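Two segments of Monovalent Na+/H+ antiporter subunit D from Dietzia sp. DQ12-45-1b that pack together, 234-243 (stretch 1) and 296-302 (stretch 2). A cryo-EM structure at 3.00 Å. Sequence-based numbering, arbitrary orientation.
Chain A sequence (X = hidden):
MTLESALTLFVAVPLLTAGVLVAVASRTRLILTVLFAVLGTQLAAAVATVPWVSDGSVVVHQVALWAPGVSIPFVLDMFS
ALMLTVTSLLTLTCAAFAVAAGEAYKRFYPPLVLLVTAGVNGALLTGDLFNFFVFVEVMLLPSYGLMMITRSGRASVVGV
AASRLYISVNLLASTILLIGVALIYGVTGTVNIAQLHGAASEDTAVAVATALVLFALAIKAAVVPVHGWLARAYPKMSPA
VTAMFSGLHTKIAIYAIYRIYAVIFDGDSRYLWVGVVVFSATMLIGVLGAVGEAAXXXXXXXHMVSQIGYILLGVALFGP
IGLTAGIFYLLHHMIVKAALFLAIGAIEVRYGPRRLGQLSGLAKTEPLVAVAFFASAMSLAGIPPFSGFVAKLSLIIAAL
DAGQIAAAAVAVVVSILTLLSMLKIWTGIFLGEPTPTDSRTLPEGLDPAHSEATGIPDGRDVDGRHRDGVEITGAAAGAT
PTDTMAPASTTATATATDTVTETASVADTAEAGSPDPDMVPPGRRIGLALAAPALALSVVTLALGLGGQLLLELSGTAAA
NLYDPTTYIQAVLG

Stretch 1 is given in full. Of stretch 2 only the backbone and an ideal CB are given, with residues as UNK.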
# COMPACT_ATOMS: atom_id res chain seq x y z
N TYR A 234 -5.87 -3.16 2.35
CA TYR A 234 -6.63 -2.06 1.77
C TYR A 234 -8.12 -2.37 1.67
O TYR A 234 -8.94 -1.48 1.91
CB TYR A 234 -6.07 -1.68 0.40
CG TYR A 234 -4.92 -0.70 0.46
CD1 TYR A 234 -3.83 -0.94 1.27
CD2 TYR A 234 -4.94 0.47 -0.29
CE1 TYR A 234 -2.78 -0.05 1.33
CE2 TYR A 234 -3.90 1.36 -0.24
CZ TYR A 234 -2.82 1.10 0.58
OH TYR A 234 -1.77 1.99 0.64
N PRO A 235 -8.53 -3.60 1.29
CA PRO A 235 -9.97 -3.90 1.33
C PRO A 235 -10.61 -3.68 2.68
O PRO A 235 -11.75 -3.19 2.75
CB PRO A 235 -10.01 -5.38 0.92
CG PRO A 235 -8.85 -5.54 0.04
CD PRO A 235 -7.78 -4.66 0.60
N LYS A 236 -9.92 -4.02 3.76
CA LYS A 236 -10.49 -3.93 5.11
C LYS A 236 -10.23 -2.58 5.75
O LYS A 236 -9.71 -2.48 6.86
CB LYS A 236 -9.94 -5.07 5.96
CG LYS A 236 -9.93 -6.40 5.24
CD LYS A 236 -8.89 -7.34 5.82
CE LYS A 236 -8.57 -8.44 4.84
NZ LYS A 236 -9.76 -8.79 4.01
N MET A 237 -10.59 -1.51 5.05
CA MET A 237 -10.47 -0.16 5.57
C MET A 237 -11.69 0.64 5.13
O MET A 237 -12.44 0.23 4.24
CB MET A 237 -9.19 0.53 5.09
CG MET A 237 -7.93 -0.02 5.72
SD MET A 237 -6.45 0.43 4.80
CE MET A 237 -6.88 2.09 4.30
N SER A 238 -11.89 1.78 5.78
CA SER A 238 -13.00 2.65 5.44
C SER A 238 -12.89 3.08 3.97
O SER A 238 -11.78 3.24 3.46
CB SER A 238 -13.02 3.88 6.34
OG SER A 238 -13.78 4.93 5.76
N PRO A 239 -14.01 3.26 3.27
CA PRO A 239 -13.94 3.55 1.83
C PRO A 239 -13.19 4.83 1.49
O PRO A 239 -12.63 4.92 0.39
CB PRO A 239 -15.41 3.63 1.43
CG PRO A 239 -16.12 2.81 2.43
CD PRO A 239 -15.40 3.04 3.72
N ALA A 240 -13.16 5.81 2.39
CA ALA A 240 -12.43 7.04 2.13
C ALA A 240 -10.96 6.92 2.47
O ALA A 240 -10.11 7.49 1.77
CB ALA A 240 -13.05 8.20 2.91
N VAL A 241 -10.64 6.19 3.54
CA VAL A 241 -9.24 6.03 3.95
C VAL A 241 -8.46 5.27 2.89
O VAL A 241 -7.32 5.63 2.56
CB VAL A 241 -9.17 5.34 5.32
CG1 VAL A 241 -7.76 5.37 5.85
CG2 VAL A 241 -10.11 6.03 6.29
N THR A 242 -9.05 4.21 2.33
CA THR A 242 -8.35 3.46 1.29
C THR A 242 -8.21 4.28 0.02
O THR A 242 -7.20 4.15 -0.68
CB THR A 242 -9.08 2.14 1.01
OG1 THR A 242 -8.43 1.47 -0.08
CG2 THR A 242 -10.53 2.38 0.65
N ALA A 243 -9.19 5.13 -0.29
CA ALA A 243 -9.07 5.99 -1.46
C ALA A 243 -7.96 7.02 -1.26
O ALA A 243 -7.25 7.36 -2.21
CB ALA A 243 -10.40 6.68 -1.74
N UNK A 296 -15.63 -6.14 -4.69
CA UNK A 296 -15.33 -4.97 -5.53
C UNK A 296 -14.09 -4.21 -5.10
O UNK A 296 -13.24 -3.89 -5.94
CB UNK A 296 -16.52 -4.01 -5.53
N UNK A 297 -13.96 -3.91 -3.81
CA UNK A 297 -12.80 -3.16 -3.35
C UNK A 297 -11.58 -4.03 -3.12
O UNK A 297 -10.48 -3.50 -2.96
CB UNK A 297 -13.14 -2.42 -2.06
N UNK A 298 -11.74 -5.35 -3.10
CA UNK A 298 -10.59 -6.24 -3.04
C UNK A 298 -9.99 -6.51 -4.41
O UNK A 298 -8.84 -6.95 -4.49
CB UNK A 298 -10.99 -7.56 -2.38
N UNK A 299 -10.75 -6.27 -5.48
CA UNK A 299 -10.20 -6.36 -6.82
C UNK A 299 -9.25 -5.19 -7.08
O UNK A 299 -8.17 -5.36 -7.66
CB UNK A 299 -11.32 -6.39 -7.86
N UNK A 300 -9.65 -3.99 -6.66
CA UNK A 300 -8.85 -2.80 -6.91
C UNK A 300 -7.51 -2.83 -6.19
O UNK A 300 -6.57 -2.19 -6.66
CB UNK A 300 -9.63 -1.55 -6.49
N UNK A 301 -7.38 -3.59 -5.10
CA UNK A 301 -6.08 -3.71 -4.44
C UNK A 301 -5.09 -4.46 -5.32
O UNK A 301 -3.96 -4.00 -5.55
CB UNK A 301 -6.23 -4.42 -3.09
N UNK A 302 -5.49 -5.63 -5.83
CA UNK A 302 -4.63 -6.36 -6.74
C UNK A 302 -4.40 -5.58 -8.03
O UNK A 302 -3.31 -5.66 -8.62
CB UNK A 302 -5.23 -7.73 -7.05

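Seven residues of helix pass beside a loop that leads into a second helix, and the backbone alone already says where contact is possible. At position 296 the ideal CB has nothing of stretch 1 within 5.5 Å, so the neighbour sets no preference. A phi of -66° is compatible with proline, but equally with most other residues. The deposited residue is Pro296, whose ring takes no part in the contact.

Position 297 is the decisive one. Its CA-to-CB bond points toward stretch 1, yet the ideal CB is still 4.9 Å from Pro235 CA, which leaves room for a long side chain. Beyond it the loop turns several backbone carbonyls, those of Tyr234, Pro235 and Met237, toward a common space, with the CG2 methyl of Thr242 nearby. A cluster of carbonyl oxygens is a region of negative potential that offers acceptors and no positive charge, so a long donor suits it: lysine could bring one charged amino group, arginine a broad group with several N-H bonds, and glutamine a neutral amide of shorter reach. A short apolar side chain would leave the oxygens unattended, and an acidic one would be repelled by them. The residue is Arg297. Its guanidinium lies among the carbonyls: Arg297 NH2 is 2.7 Å from Pro235 O and 3.0 Å from Met237 O; Arg297 NH1 is near the same two oxygens, 3.0 Å from Pro235 O and 3.1 Å from Met237 O, and is also 3.2 Å from Tyr234 O. These distances suit a favourable electrostatic contact, although the geometry does not settle which pairs are hydrogen bonds. NH1 also approaches Thr242 CG2 at 3.3 Å, so the methyl helps to close the site. The extended chi2 (t) carries the chain outward before chi3 (p) bends it, and 122 Å² of Arg297 is covered by stretch 1, more than of any other residue of its stretch.

At position 298 CA-to-CB points sideways, and the ideal CB is 3.8 Å from Pro235 CG. Where backbone and proline ring come so close, a small residue such as glycine, alanine or serine is the simplest choice, though a longer one directed away from the ring is conceivable. The residue is Ser298. Its CA lies 3.6 Å from Pro235 CG, so the ring packs against backbone as much as side chain, while its OG is hydrogen-bonded elsewhere in the structure.

Positions 299 and 300 point away and sideways respectively, and neither ideal CB has stretch 1 within 5.5 Å. Many residues would serve here; they are Ile299 and Leu300, both without contact to stretch 1.

Position 301 turns toward stretch 1 again. Its ideal CB is 4.0 Å from Pro235 CD and 4.4 Å from Tyr234 CB, an apolar surface already at packing distance. Alanine fits without further reach; glycine would fit but give up the methyl contact, and serine would be small enough if its hydroxyl found a partner. Ala301 is deposited, its methyl making apolar contacts with both neighbours.

Position 302 again has nothing of stretch 1 near its ideal CB, leaving the choice open. It is Phe302, whose ring makes no contact with stretch 1.

Stretch 2 (296-302) PRSILAF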
# COMPACT_ATOMS: atom_id res chain seq x y z
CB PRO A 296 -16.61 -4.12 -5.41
CG PRO A 296 -17.22 -4.54 -4.12
CD PRO A 296 -16.91 -6.00 -3.98
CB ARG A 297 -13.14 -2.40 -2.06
CG ARG A 297 -12.44 -1.05 -1.96
CD ARG A 297 -13.23 -0.08 -1.10
NE ARG A 297 -13.82 -0.74 0.05
CZ ARG A 297 -13.18 -0.97 1.19
NH1 ARG A 297 -11.91 -0.59 1.33
NH2 ARG A 297 -13.79 -1.58 2.20
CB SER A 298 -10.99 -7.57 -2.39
OG SER A 298 -10.21 -8.63 -2.90
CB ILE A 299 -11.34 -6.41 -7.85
CG1 ILE A 299 -11.89 -7.82 -7.97
CG2 ILE A 299 -10.87 -5.89 -9.20
CD1 ILE A 299 -13.10 -7.93 -8.87
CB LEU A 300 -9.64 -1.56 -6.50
CG LEU A 300 -11.01 -1.41 -7.16
CD1 LEU A 300 -11.73 -0.20 -6.62
CD2 LEU A 300 -10.86 -1.32 -8.66
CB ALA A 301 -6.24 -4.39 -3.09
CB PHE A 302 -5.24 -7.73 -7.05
CG PHE A 302 -4.80 -8.82 -6.13
CD1 PHE A 302 -3.48 -9.24 -6.12
CD2 PHE A 302 -5.69 -9.43 -5.27
CE1 PHE A 302 -3.07 -10.24 -5.27
CE2 PHE A 302 -5.29 -10.43 -4.42
CZ PHE A 302 -3.97 -10.84 -4.42
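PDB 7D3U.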